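ORC2 (Aeropyrum pernix, PDB 1W5T) binds DNA and ATP and helps to regulate DNA replication as a Cdc6/Orc-type AAA+ ATPase with a C-terminal winged-helix domain. Local coordinates at residues N52-S57 with I63-L68; P213-R218 with G257-A262; E219-L224 with W237-L242. All coordinates share one frame; numbering follows the deposited sequence.

Overall arrangement
Interactions 1 and 2 are buried and meet around the nucleotide, their centres about 13 Å apart; interaction 3 is only partly buried and lies farthest from the centre of the chain. Interaction 1 joins an inner strand of the parallel sheet to the helix after the phosphate-binding loop, so its chemistry is that of phosphate and magnesium binding beside aliphatic packing of strand on helix. Interaction 2 joins two segments of the lid, at the starts of helices 217-231 and 259-275, with a backbone hydrogen bond and side chains that reach the adenine and the γ-phosphate. Interaction 3 also uses helix 217-231, but relies on apolar packing against helix 239-249 and has no hydrogen bond across it.

Interaction 1 (N52-S57 with I63-L68); sequences NMIYGS and IGKTTL. With MG (magnesium ion), chain E; ANP (phosphoaminophosphonic acid-adenylate ester), chain D.
The peptide plane between Tyr55 and Gly56 has the aliphatic part of Lys65 over one face, with Lys65 CD 3.5 Å from Gly56 N. The CB of Tyr55 points away from 63-68, and its ring meets that of His211, their planes at about 40°. Glycine suits position 56 because a CB there would run into Ile63 CD1, which sits 3.8 Å from Ser57 N. Farther back, Ile54 CD1 packs 3.8 Å from Leu68 CG, a branched, apolar pair well fitted to a buried strand-helix junction. This strand-loop-helix unit is the P-loop (Walker A) of the AAA+ ATPase, here holding the ATP analogue and magnesium. Bends at chi3 (-58°) and chi4 (-81°) curl the Lys65 chain so that NZ donates to both O2B and O3G of the analogue, each 2.9 Å away, bridging the β- and γ-phosphates. The backbone amides of Ile63 to Thr67 add further bonds to the phosphate chain, and any side chain on Gly64 would strike N7 of the adenine. Thr66 OG1 binds magnesium at 2.3 Å and is also hydrogen-bonded to Asp145; O1B, O2G and two waters are the metal's other ligands here. Thr67 donates to O1A of the α-phosphate through both N and OG1.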
loop_
_atom_site.group_PDB
_atom_site.type_symbol
_atom_site.label_atom_id
_atom_site.label_comp_id
_atom_site.label_asym_id
_atom_site.label_seq_id
_atom_site.Cartn_x
_atom_site.Cartn_y
_atom_site.Cartn_z
ATOM N N ASN A 52 -1.417 14.829 5.344
ATOM C CA ASN A 52 -0.240 14.195 4.729
ATOM C C ASN A 52 -0.583 12.865 4.042
ATOM O O ASN A 52 -1.624 12.296 4.266
ATOM C CB ASN A 52 0.870 14.009 5.765
ATOM C CG ASN A 52 1.306 15.326 6.422
ATOM O OD1 ASN A 52 1.614 16.295 5.745
ATOM N ND2 ASN A 52 1.362 15.336 7.751
ATOM N N MET A 53 0.288 12.368 3.196
ATOM C CA MET A 53 -0.004 11.142 2.516
ATOM C C MET A 53 1.178 10.191 2.539
ATOM O O MET A 53 2.331 10.620 2.439
ATOM C CB MET A 53 -0.427 11.416 1.072
ATOM C CG MET A 53 -0.678 10.142 0.251
ATOM S SD MET A 53 -1.216 10.395 -1.454
ATOM C CE MET A 53 -2.921 10.721 -1.196
ATOM N N ILE A 54 0.859 8.902 2.610
ATOM C CA ILE A 54 1.785 7.787 2.427
ATOM C C ILE A 54 1.312 7.050 1.215
ATOM O O ILE A 54 0.123 6.743 1.126
ATOM C CB ILE A 54 1.700 6.823 3.641
ATOM C CG1 ILE A 54 2.212 7.500 4.931
ATOM C CG2 ILE A 54 2.440 5.503 3.328
ATOM C CD1 ILE A 54 1.940 6.709 6.308
ATOM N N TYR A 55 2.208 6.777 0.276
ATOM C CA TYR A 55 1.915 5.852 -0.828
ATOM C C TYR A 55 3.078 4.872 -1.025
ATOM O O TYR A 55 4.189 5.094 -0.560
ATOM C CB TYR A 55 1.564 6.606 -2.151
ATOM C CG TYR A 55 2.673 7.519 -2.707
ATOM C CD1 TYR A 55 3.455 7.129 -3.807
ATOM C CD2 TYR A 55 2.932 8.774 -2.126
ATOM C CE1 TYR A 55 4.469 7.981 -4.332
ATOM C CE2 TYR A 55 3.925 9.631 -2.648
ATOM C CZ TYR A 55 4.682 9.208 -3.744
ATOM O OH TYR A 55 5.642 10.032 -4.212
ATOM N N GLY A 56 2.811 3.769 -1.705
ATOM C CA GLY A 56 3.834 2.776 -1.979
ATOM C C GLY A 56 4.232 2.659 -3.431
ATOM O O GLY A 56 3.666 3.305 -4.305
ATOM N N SER A 57 5.237 1.838 -3.705
ATOM C CA SER A 57 5.619 1.595 -5.086
ATOM C C SER A 57 4.467 0.954 -5.818
ATOM O O SER A 57 3.608 0.265 -5.225
ATOM C CB SER A 57 6.871 0.768 -5.176
ATOM O OG SER A 57 7.909 1.475 -4.531
ATOM N N ILE A 63 4.315 -3.611 2.119
ATOM C CA ILE A 63 5.509 -2.797 2.320
ATOM C C ILE A 63 5.360 -1.714 3.404
ATOM O O ILE A 63 6.176 -0.779 3.479
ATOM C CB ILE A 63 5.972 -2.169 0.995
ATOM C CG1 ILE A 63 4.837 -1.348 0.375
ATOM C CG2 ILE A 63 6.421 -3.273 0.035
ATOM C CD1 ILE A 63 5.145 -0.841 -1.016
ATOM N N GLY A 64 4.327 -1.841 4.242
ATOM C CA GLY A 64 4.243 -1.029 5.452
ATOM C C GLY A 64 3.411 0.240 5.401
ATOM O O GLY A 64 3.436 1.005 6.337
ATOM N N LYS A 65 2.665 0.458 4.329
ATOM C CA LYS A 65 1.770 1.603 4.218
ATOM C C LYS A 65 0.832 1.749 5.426
ATOM O O LYS A 65 0.810 2.796 6.116
ATOM C CB LYS A 65 0.953 1.532 2.924
ATOM C CG LYS A 65 1.764 1.773 1.673
ATOM C CD LYS A 65 0.936 1.725 0.396
ATOM C CE LYS A 65 0.177 0.412 0.169
ATOM N NZ LYS A 65 1.004 -0.712 -0.420
ATOM N N THR A 66 0.066 0.689 5.687
ATOM C CA THR A 66 -0.888 0.690 6.781
ATOM C C THR A 66 -0.204 0.761 8.140
ATOM O O THR A 66 -0.579 1.561 8.976
ATOM C CB THR A 66 -1.830 -0.536 6.653
ATOM O OG1 THR A 66 -2.524 -0.447 5.408
ATOM C CG2 THR A 66 -2.943 -0.484 7.673
ATOM N N THR A 67 0.801 -0.083 8.338
ATOM C CA THR A 67 1.591 -0.113 9.571
ATOM C C THR A 67 2.246 1.220 9.903
ATOM O O THR A 67 2.186 1.648 11.021
ATOM C CB THR A 67 2.673 -1.209 9.466
ATOM O OG1 THR A 67 2.022 -2.472 9.436
ATOM C CG2 THR A 67 3.551 -1.260 10.768
ATOM N N LEU A 68 2.906 1.841 8.939
ATOM C CA LEU A 68 3.488 3.167 9.163
ATOM C C LEU A 68 2.427 4.162 9.589
ATOM O O LEU A 68 2.653 4.958 10.493
ATOM C CB LEU A 68 4.157 3.704 7.891
ATOM C CG LEU A 68 4.882 5.062 8.041
ATOM C CD1 LEU A 68 5.895 5.057 9.213
ATOM C CD2 LEU A 68 5.543 5.499 6.700
HETATM MG MG MG E . -2.430 -1.640 3.473
HETATM P PG ANP D . -0.948 -3.831 0.979
HETATM O O1G ANP D . -1.662 -5.241 0.838
HETATM O O2G ANP D . -2.032 -2.782 1.486
HETATM O O3G ANP D . -0.268 -3.336 -0.368
HETATM P PB ANP D . 0.811 -2.645 3.082
HETATM O O1B ANP D . -0.287 -1.681 3.688
HETATM O O2B ANP D . 1.745 -1.816 2.151
HETATM N N3B ANP D . 0.170 -4.007 2.272
HETATM P PA ANP D . 1.338 -3.532 5.768
HETATM O O1A ANP D . 1.511 -2.210 6.652
HETATM O O2A ANP D . -0.140 -4.077 5.936
HETATM O O3A ANP D . 1.767 -3.289 4.229
HETATM O "O5'" ANP D . 2.466 -4.607 6.188
HETATM C "C5'" ANP D . 2.609 -5.990 5.828
HETATM C "C4'" ANP D . 3.098 -6.709 7.089
HETATM O "O4'" ANP D . 4.450 -6.337 7.388
HETATM C "C3'" ANP D . 2.319 -6.311 8.340
HETATM O "O3'" ANP D . 2.269 -7.422 9.190
HETATM C "C2'" ANP D . 3.165 -5.233 9.006
HETATM O "O2'" ANP D . 2.971 -5.052 10.409
HETATM C "C1'" ANP D . 4.568 -5.721 8.674
HETATM N N9 ANP D . 5.467 -4.590 8.483
HETATM C C8 ANP D . 5.553 -3.815 7.342
HETATM N N7 ANP D . 6.484 -2.836 7.464
HETATM C C5 ANP D . 7.058 -2.974 8.668
HETATM C C6 ANP D . 8.107 -2.343 9.533
HETATM N N6 ANP D . 8.845 -1.271 9.125
HETATM N N1 ANP D . 8.322 -2.831 10.785
HETATM C C2 ANP D . 7.660 -3.866 11.281
HETATM N N3 ANP D . 6.676 -4.516 10.609
HETATM C C4 ANP D . 6.360 -4.093 9.291
HETATM O O HOH W 1 -2.929 0.192 2.470
HETATM O O HOH W 2 -2.454 -3.255 4.966
#

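Interaction 2 (P213-R218 with G257-A262); sequences PAYKSR and GSARRA. With ANP (phosphoaminophosphonic acid-adenylate ester), chain D.
Tyr215 and Gly257 join the starts of two helices of the AAA+ lid, where a tyrosine reads the adenine and an arginine, probably the sensor 2 residue of this family, reaches the γ-phosphate. The hydrogen bond across the contact is backbone to backbone: Tyr215 N donates to Gly257 O at 3.0 Å, in the carbonyl plane and on a lone pair. Glycine fits position 257 because its phi is positive and a CB would clash with Tyr215 O and Ala214 CB. Within 257-262, Ser258 acts as N-cap, its OG accepting from Arg261 N at 3.2 Å and so satisfying an amide of the first helical turn.

The apolar part is small. Tyr215 CE1 lies 3.7 Å from Ala259 CB, and a methyl suits this spot because Ala259 CB also lies 3.3 Å from O4' of the ribose, close quarters for anything larger.

The remaining contacts are to the nucleotide. With CG beside its own backbone N (chi1 -69°), the Tyr215 ring extends to the purine, and its OH donates to N7 at 2.6 Å. Putting an alanine here would probably leave N7 without that donor and open a gap beside the Ala259 methyl. Arg260, bent at chi2 and chi3, carries C5' of the nucleotide over one face of its guanidinium, while NH1 makes a weak hydrogen bond to O1G at 2.8 Å.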
loop_
_atom_site.group_PDB
_atom_site.type_symbol
_atom_site.label_atom_id
_atom_site.label_comp_id
_atom_site.label_asym_id
_atom_site.label_seq_id
_atom_site.Cartn_x
_atom_site.Cartn_y
_atom_site.Cartn_z
ATOM N N PRO A 213 9.136 2.365 -0.460
ATOM C CA PRO A 213 9.534 1.371 -1.446
ATOM C C PRO A 213 9.454 -0.032 -0.792
ATOM O O PRO A 213 9.322 -0.172 0.437
ATOM C CB PRO A 213 11.010 1.725 -1.727
ATOM C CG PRO A 213 11.537 2.150 -0.334
ATOM C CD PRO A 213 10.288 2.866 0.321
ATOM N N ALA A 214 9.598 -1.048 -1.634
ATOM C CA ALA A 214 9.672 -2.400 -1.192
ATOM C C ALA A 214 10.972 -2.614 -0.404
ATOM O O ALA A 214 11.960 -1.935 -0.629
ATOM C CB ALA A 214 9.587 -3.351 -2.418
ATOM N N TYR A 215 10.934 -3.587 0.508
ATOM C CA TYR A 215 12.022 -3.853 1.435
ATOM C C TYR A 215 13.201 -4.651 0.873
ATOM O O TYR A 215 13.049 -5.700 0.197
ATOM C CB TYR A 215 11.456 -4.577 2.673
ATOM C CG TYR A 215 10.555 -3.732 3.549
ATOM C CD1 TYR A 215 9.197 -4.062 3.712
ATOM C CD2 TYR A 215 11.070 -2.605 4.242
ATOM C CE1 TYR A 215 8.370 -3.293 4.533
ATOM C CE2 TYR A 215 10.233 -1.816 5.066
ATOM C CZ TYR A 215 8.900 -2.163 5.194
ATOM O OH TYR A 215 8.116 -1.403 5.998
ATOM N N LYS A 216 14.395 -4.169 1.173
ATOM C CA LYS A 216 15.635 -4.938 0.907
ATOM C C LYS A 216 15.798 -6.062 1.935
ATOM O O LYS A 216 15.124 -6.069 2.983
ATOM C CB LYS A 216 16.848 -4.032 0.914
ATOM C CG LYS A 216 16.705 -2.896 -0.126
ATOM C CD LYS A 216 17.901 -1.931 -0.115
ATOM C CE LYS A 216 17.614 -0.658 -1.000
ATOM N NZ LYS A 216 18.290 -0.747 -2.353
ATOM N N SER A 217 16.690 -7.000 1.649
ATOM C CA SER A 217 16.819 -8.181 2.500
ATOM C C SER A 217 17.233 -7.866 3.932
ATOM O O SER A 217 16.707 -8.482 4.876
ATOM C CB SER A 217 17.735 -9.248 1.859
ATOM O OG SER A 217 19.092 -8.887 2.002
ATOM N N ARG A 218 18.151 -6.909 4.078
ATOM C CA ARG A 218 18.623 -6.407 5.364
ATOM C C ARG A 218 17.456 -5.880 6.235
ATOM O O ARG A 218 17.371 -6.172 7.431
ATOM C CB ARG A 218 19.616 -5.256 5.125
ATOM C CG ARG A 218 21.076 -5.642 5.113
ATOM C CD ARG A 218 22.031 -4.554 5.761
ATOM N NE ARG A 218 21.289 -3.411 6.343
ATOM C CZ ARG A 218 21.652 -2.700 7.415
ATOM N NH1 ARG A 218 22.760 -2.982 8.088
ATOM N NH2 ARG A 218 20.883 -1.703 7.827
ATOM N N GLY A 257 10.073 -7.958 -1.972
ATOM C CA GLY A 257 10.337 -7.064 -0.868
ATOM C C GLY A 257 9.146 -6.872 0.044
ATOM O O GLY A 257 8.980 -5.820 0.626
ATOM N N SER A 258 8.281 -7.876 0.120
ATOM C CA SER A 258 7.059 -7.776 0.919
ATOM C C SER A 258 7.289 -8.300 2.348
ATOM O O SER A 258 7.608 -9.482 2.553
ATOM C CB SER A 258 5.940 -8.510 0.219
ATOM O OG SER A 258 4.874 -8.733 1.081
ATOM N N ALA A 259 7.130 -7.422 3.336
ATOM C CA ALA A 259 7.187 -7.858 4.730
ATOM C C ALA A 259 6.052 -8.799 5.151
ATOM O O ALA A 259 6.251 -9.720 5.978
ATOM C CB ALA A 259 7.317 -6.662 5.692
ATOM N N ARG A 260 4.876 -8.599 4.586
ATOM C CA ARG A 260 3.767 -9.534 4.824
ATOM C C ARG A 260 4.178 -10.961 4.454
ATOM O O ARG A 260 4.004 -11.873 5.235
ATOM C CB ARG A 260 2.499 -9.126 4.049
ATOM C CG ARG A 260 1.463 -10.246 3.861
ATOM C CD ARG A 260 0.005 -9.813 4.095
ATOM N NE ARG A 260 -0.272 -8.520 3.443
ATOM C CZ ARG A 260 -0.857 -7.457 4.032
ATOM N NH1 ARG A 260 -1.036 -6.353 3.316
ATOM N NH2 ARG A 260 -1.282 -7.491 5.312
ATOM N N ARG A 261 4.728 -11.128 3.260
ATOM C CA ARG A 261 5.112 -12.446 2.782
ATOM C C ARG A 261 6.207 -13.046 3.650
ATOM O O ARG A 261 6.199 -14.234 3.890
ATOM C CB ARG A 261 5.604 -12.377 1.359
ATOM C CG ARG A 261 4.979 -13.380 0.454
ATOM C CD ARG A 261 5.283 -13.173 -1.055
ATOM N NE ARG A 261 4.778 -14.335 -1.751
ATOM C CZ ARG A 261 5.425 -15.198 -2.543
ATOM N NH1 ARG A 261 4.713 -16.216 -2.996
ATOM N NH2 ARG A 261 6.697 -15.067 -2.916
ATOM N N ALA A 262 7.163 -12.226 4.090
ATOM C CA ALA A 262 8.263 -12.710 4.906
ATOM C C ALA A 262 7.777 -13.226 6.268
ATOM O O ALA A 262 8.147 -14.341 6.675
ATOM C CB ALA A 262 9.322 -11.657 5.078
HETATM P PG ANP D . -0.948 -3.831 0.979
HETATM O O1G ANP D . -1.662 -5.241 0.838
HETATM O O2G ANP D . -2.032 -2.782 1.486
HETATM O O3G ANP D . -0.268 -3.336 -0.368
HETATM P PB ANP D . 0.811 -2.645 3.082
HETATM O O1B ANP D . -0.287 -1.681 3.688
HETATM O O2B ANP D . 1.745 -1.816 2.151
HETATM N N3B ANP D . 0.170 -4.007 2.272
HETATM P PA ANP D . 1.338 -3.532 5.768
HETATM O O1A ANP D . 1.511 -2.210 6.652
HETATM O O2A ANP D . -0.140 -4.077 5.936
HETATM O O3A ANP D . 1.767 -3.289 4.229
HETATM O "O5'" ANP D . 2.466 -4.607 6.188
HETATM C "C5'" ANP D . 2.609 -5.990 5.828
HETATM C "C4'" ANP D . 3.098 -6.709 7.089
HETATM O "O4'" ANP D . 4.450 -6.337 7.388
HETATM C "C3'" ANP D . 2.319 -6.311 8.340
HETATM O "O3'" ANP D . 2.269 -7.422 9.190
HETATM C "C2'" ANP D . 3.165 -5.233 9.006
HETATM O "O2'" ANP D . 2.971 -5.052 10.409
HETATM C "C1'" ANP D . 4.568 -5.721 8.674
HETATM N N9 ANP D . 5.467 -4.590 8.483
HETATM C C8 ANP D . 5.553 -3.815 7.342
HETATM N N7 ANP D . 6.484 -2.836 7.464
HETATM C C5 ANP D . 7.058 -2.974 8.668
HETATM C C6 ANP D . 8.107 -2.343 9.533
HETATM N N6 ANP D . 8.845 -1.271 9.125
HETATM N N1 ANP D . 8.322 -2.831 10.785
HETATM C C2 ANP D . 7.660 -3.866 11.281
HETATM N N3 ANP D . 6.676 -4.516 10.609
HETATM C C4 ANP D . 6.360 -4.093 9.291
#

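Interaction 3 (E219-L224 with W237-L242); sequences ELYTIL and WEPRHL. With ANP (phosphoaminophosphonic acid-adenylate ester), chain D.
The first torsion of Tyr221 (chi1 174°, CG anti to the backbone N) carries its ring across to Pro239, and Leu242, with CG beside its own N (chi1 -48°), turns its branches to Leu224. The tyrosine runs alongside the proline and points the same way, with Tyr221 OH 3.6 Å from Pro239 CB. Pro239 O lies at the ring's edge, near its plane, 3.6 Å from Tyr221 CE2. Leu242 crosses the tyrosine at about a right angle, bringing its CB to 4.0 Å from the same CE2. An aromatic side chain is long enough to span the two helices here, and its hydroxyl end can sit at the partly exposed margin.

Farther in, leucine meets leucine: Leu224 CB lies 4.2 Å from Leu242 CD2, while Leu224 CD1 approaches the backbone Leu242 O at 3.7 Å. Proline suits position 239, the first of the helix after the N-cap Glu238, because an amide there need not donate within the helix. Beside it, Arg240 NH2 forms a salt bridge with Glu238 OE2 at 3.0 Å, and the arginine has a second acidic partner, Glu283, through NH1.

On helix 217-231 Ile223 instead faces the nucleotide, its CD1 3.8 Å from C6 of the adenine. Helix 259-275 completes this lid bundle, Ala262 meeting Leu224 and Leu266 meeting Leu242, while Ile245 of helix 239-249 also touches Leu224.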
loop_
_atom_site.group_PDB
_atom_site.type_symbol
_atom_site.label_atom_id
_atom_site.label_comp_id
_atom_site.label_asym_id
_atom_site.label_seq_id
_atom_site.Cartn_x
_atom_site.Cartn_y
_atom_site.Cartn_z
ATOM N N GLU A 219 16.551 -5.121 5.606
ATOM C CA GLU A 219 15.342 -4.626 6.285
ATOM C C GLU A 219 14.393 -5.717 6.670
ATOM O O GLU A 219 13.907 -5.710 7.793
ATOM C CB GLU A 219 14.655 -3.552 5.472
ATOM C CG GLU A 219 15.586 -2.389 5.208
ATOM C CD GLU A 219 15.168 -1.601 4.015
ATOM O OE1 GLU A 219 15.361 -0.386 4.020
ATOM O OE2 GLU A 219 14.600 -2.180 3.089
ATOM N N LEU A 220 14.155 -6.670 5.762
ATOM C CA LEU A 220 13.329 -7.818 6.077
ATOM C C LEU A 220 13.931 -8.609 7.217
ATOM O O LEU A 220 13.212 -9.122 8.040
ATOM C CB LEU A 220 13.097 -8.744 4.855
ATOM C CG LEU A 220 12.179 -8.195 3.738
ATOM C CD1 LEU A 220 12.198 -9.140 2.551
ATOM C CD2 LEU A 220 10.723 -7.904 4.264
ATOM N N TYR A 221 15.256 -8.675 7.272
ATOM C CA TYR A 221 15.914 -9.392 8.322
ATOM C C TYR A 221 15.607 -8.722 9.664
ATOM O O TYR A 221 15.189 -9.373 10.627
ATOM C CB TYR A 221 17.430 -9.519 8.102
ATOM C CG TYR A 221 18.045 -10.163 9.327
ATOM C CD1 TYR A 221 18.420 -9.398 10.420
ATOM C CD2 TYR A 221 18.111 -11.572 9.441
ATOM C CE1 TYR A 221 18.890 -9.976 11.558
ATOM C CE2 TYR A 221 18.618 -12.168 10.583
ATOM C CZ TYR A 221 19.004 -11.354 11.626
ATOM O OH TYR A 221 19.487 -11.894 12.766
ATOM N N THR A 222 15.836 -7.414 9.721
ATOM C CA THR A 222 15.457 -6.627 10.874
ATOM C C THR A 222 13.998 -6.825 11.244
ATOM O O THR A 222 13.666 -6.959 12.427
ATOM C CB THR A 222 15.774 -5.133 10.628
ATOM O OG1 THR A 222 17.174 -4.994 10.393
ATOM C CG2 THR A 222 15.584 -4.332 11.873
ATOM N N ILE A 223 13.122 -6.852 10.252
ATOM C CA ILE A 223 11.691 -7.029 10.569
ATOM C C ILE A 223 11.356 -8.416 11.138
ATOM O O ILE A 223 10.575 -8.529 12.086
ATOM C CB ILE A 223 10.773 -6.652 9.362
ATOM C CG1 ILE A 223 10.939 -5.151 9.042
ATOM C CG2 ILE A 223 9.289 -7.078 9.650
ATOM C CD1 ILE A 223 10.360 -4.691 7.628
ATOM N N LEU A 224 11.978 -9.458 10.602
ATOM C CA LEU A 224 11.739 -10.815 11.075
ATOM C C LEU A 224 12.338 -11.007 12.471
ATOM O O LEU A 224 11.787 -11.712 13.342
ATOM C CB LEU A 224 12.300 -11.849 10.077
ATOM C CG LEU A 224 11.589 -11.866 8.720
ATOM C CD1 LEU A 224 12.336 -12.733 7.692
ATOM C CD2 LEU A 224 10.121 -12.272 8.848
ATOM N N TRP A 237 14.565 -20.189 17.531
ATOM C CA TRP A 237 15.082 -19.633 16.279
ATOM C C TRP A 237 16.522 -19.209 16.351
ATOM O O TRP A 237 17.055 -18.948 17.396
ATOM C CB TRP A 237 14.239 -18.438 15.831
ATOM C CG TRP A 237 14.362 -17.251 16.745
ATOM C CD1 TRP A 237 13.682 -17.040 17.936
ATOM C CD2 TRP A 237 15.216 -16.117 16.570
ATOM N NE1 TRP A 237 14.075 -15.842 18.490
ATOM C CE2 TRP A 237 15.004 -15.248 17.675
ATOM C CE3 TRP A 237 16.114 -15.724 15.582
ATOM C CZ2 TRP A 237 15.672 -14.006 17.817
ATOM C CZ3 TRP A 237 16.802 -14.473 15.745
ATOM C CH2 TRP A 237 16.564 -13.649 16.853
ATOM N N GLU A 238 17.108 -19.097 15.181
ATOM C CA GLU A 238 18.462 -18.684 14.996
ATOM C C GLU A 238 18.455 -17.643 13.875
ATOM O O GLU A 238 17.627 -17.757 12.979
ATOM C CB GLU A 238 19.183 -19.895 14.472
ATOM C CG GLU A 238 20.552 -20.090 14.976
ATOM C CD GLU A 238 20.633 -20.945 16.187
ATOM O OE1 GLU A 238 20.080 -20.512 17.251
ATOM O OE2 GLU A 238 21.310 -22.016 16.046
ATOM N N PRO A 239 19.374 -16.665 13.909
ATOM C CA PRO A 239 19.536 -15.718 12.797
ATOM C C PRO A 239 19.425 -16.319 11.410
ATOM O O PRO A 239 18.703 -15.741 10.613
ATOM C CB PRO A 239 20.958 -15.148 13.030
ATOM C CG PRO A 239 21.008 -15.067 14.572
ATOM C CD PRO A 239 20.326 -16.367 15.012
ATOM N N ARG A 240 20.091 -17.441 11.144
ATOM C CA ARG A 240 20.195 -18.003 9.791
ATOM C C ARG A 240 18.870 -18.446 9.255
ATOM O O ARG A 240 18.651 -18.369 8.032
ATOM C CB ARG A 240 21.157 -19.187 9.718
ATOM C CG ARG A 240 21.078 -20.140 10.884
ATOM C CD ARG A 240 22.149 -21.199 10.802
ATOM N NE ARG A 240 22.248 -21.952 12.024
ATOM C CZ ARG A 240 21.632 -23.100 12.337
ATOM N NH1 ARG A 240 20.817 -23.783 11.516
ATOM N NH2 ARG A 240 21.893 -23.574 13.544
ATOM N N HIS A 241 18.003 -18.920 10.161
ATOM C CA HIS A 241 16.648 -19.305 9.823
ATOM C C HIS A 241 15.976 -18.109 9.152
ATOM O O HIS A 241 15.346 -18.254 8.123
ATOM C CB HIS A 241 15.847 -19.680 11.073
ATOM C CG HIS A 241 16.325 -20.908 11.791
ATOM N ND1 HIS A 241 16.678 -22.078 11.147
ATOM C CD2 HIS A 241 16.427 -21.170 13.114
ATOM C CE1 HIS A 241 17.040 -22.978 12.041
ATOM N NE2 HIS A 241 16.900 -22.450 13.240
ATOM N N LEU A 242 16.106 -16.930 9.760
ATOM C CA LEU A 242 15.462 -15.719 9.252
ATOM C C LEU A 242 16.128 -15.215 7.957
ATOM O O LEU A 242 15.465 -14.613 7.096
ATOM C CB LEU A 242 15.503 -14.608 10.306
ATOM C CG LEU A 242 15.093 -14.906 11.746
ATOM C CD1 LEU A 242 15.286 -13.652 12.624
ATOM C CD2 LEU A 242 13.668 -15.451 11.826
HETATM P PG ANP D . -0.948 -3.831 0.979
HETATM O O1G ANP D . -1.662 -5.241 0.838
HETATM O O2G ANP D . -2.032 -2.782 1.486
HETATM O O3G ANP D . -0.268 -3.336 -0.368
HETATM P PB ANP D . 0.811 -2.645 3.082
HETATM O O1B ANP D . -0.287 -1.681 3.688
HETATM O O2B ANP D . 1.745 -1.816 2.151
HETATM N N3B ANP D . 0.170 -4.007 2.272
HETATM P PA ANP D . 1.338 -3.532 5.768
HETATM O O1A ANP D . 1.511 -2.210 6.652
HETATM O O2A ANP D . -0.140 -4.077 5.936
HETATM O O3A ANP D . 1.767 -3.289 4.229
HETATM O "O5'" ANP D . 2.466 -4.607 6.188
HETATM C "C5'" ANP D . 2.609 -5.990 5.828
HETATM C "C4'" ANP D . 3.098 -6.709 7.089
HETATM O "O4'" ANP D . 4.450 -6.337 7.388
HETATM C "C3'" ANP D . 2.319 -6.311 8.340
HETATM O "O3'" ANP D . 2.269 -7.422 9.190
HETATM C "C2'" ANP D . 3.165 -5.233 9.006
HETATM O "O2'" ANP D . 2.971 -5.052 10.409
HETATM C "C1'" ANP D . 4.568 -5.721 8.674
HETATM N N9 ANP D . 5.467 -4.590 8.483
HETATM C C8 ANP D . 5.553 -3.815 7.342
HETATM N N7 ANP D . 6.484 -2.836 7.464
HETATM C C5 ANP D . 7.058 -2.974 8.668
HETATM C C6 ANP D . 8.107 -2.343 9.533
HETATM N N6 ANP D . 8.845 -1.271 9.125
HETATM N N1 ANP D . 8.322 -2.831 10.785
HETATM C C2 ANP D . 7.660 -3.866 11.281
HETATM N N3 ANP D . 6.676 -4.516 10.609
HETATM C C4 ANP D . 6.360 -4.093 9.291
#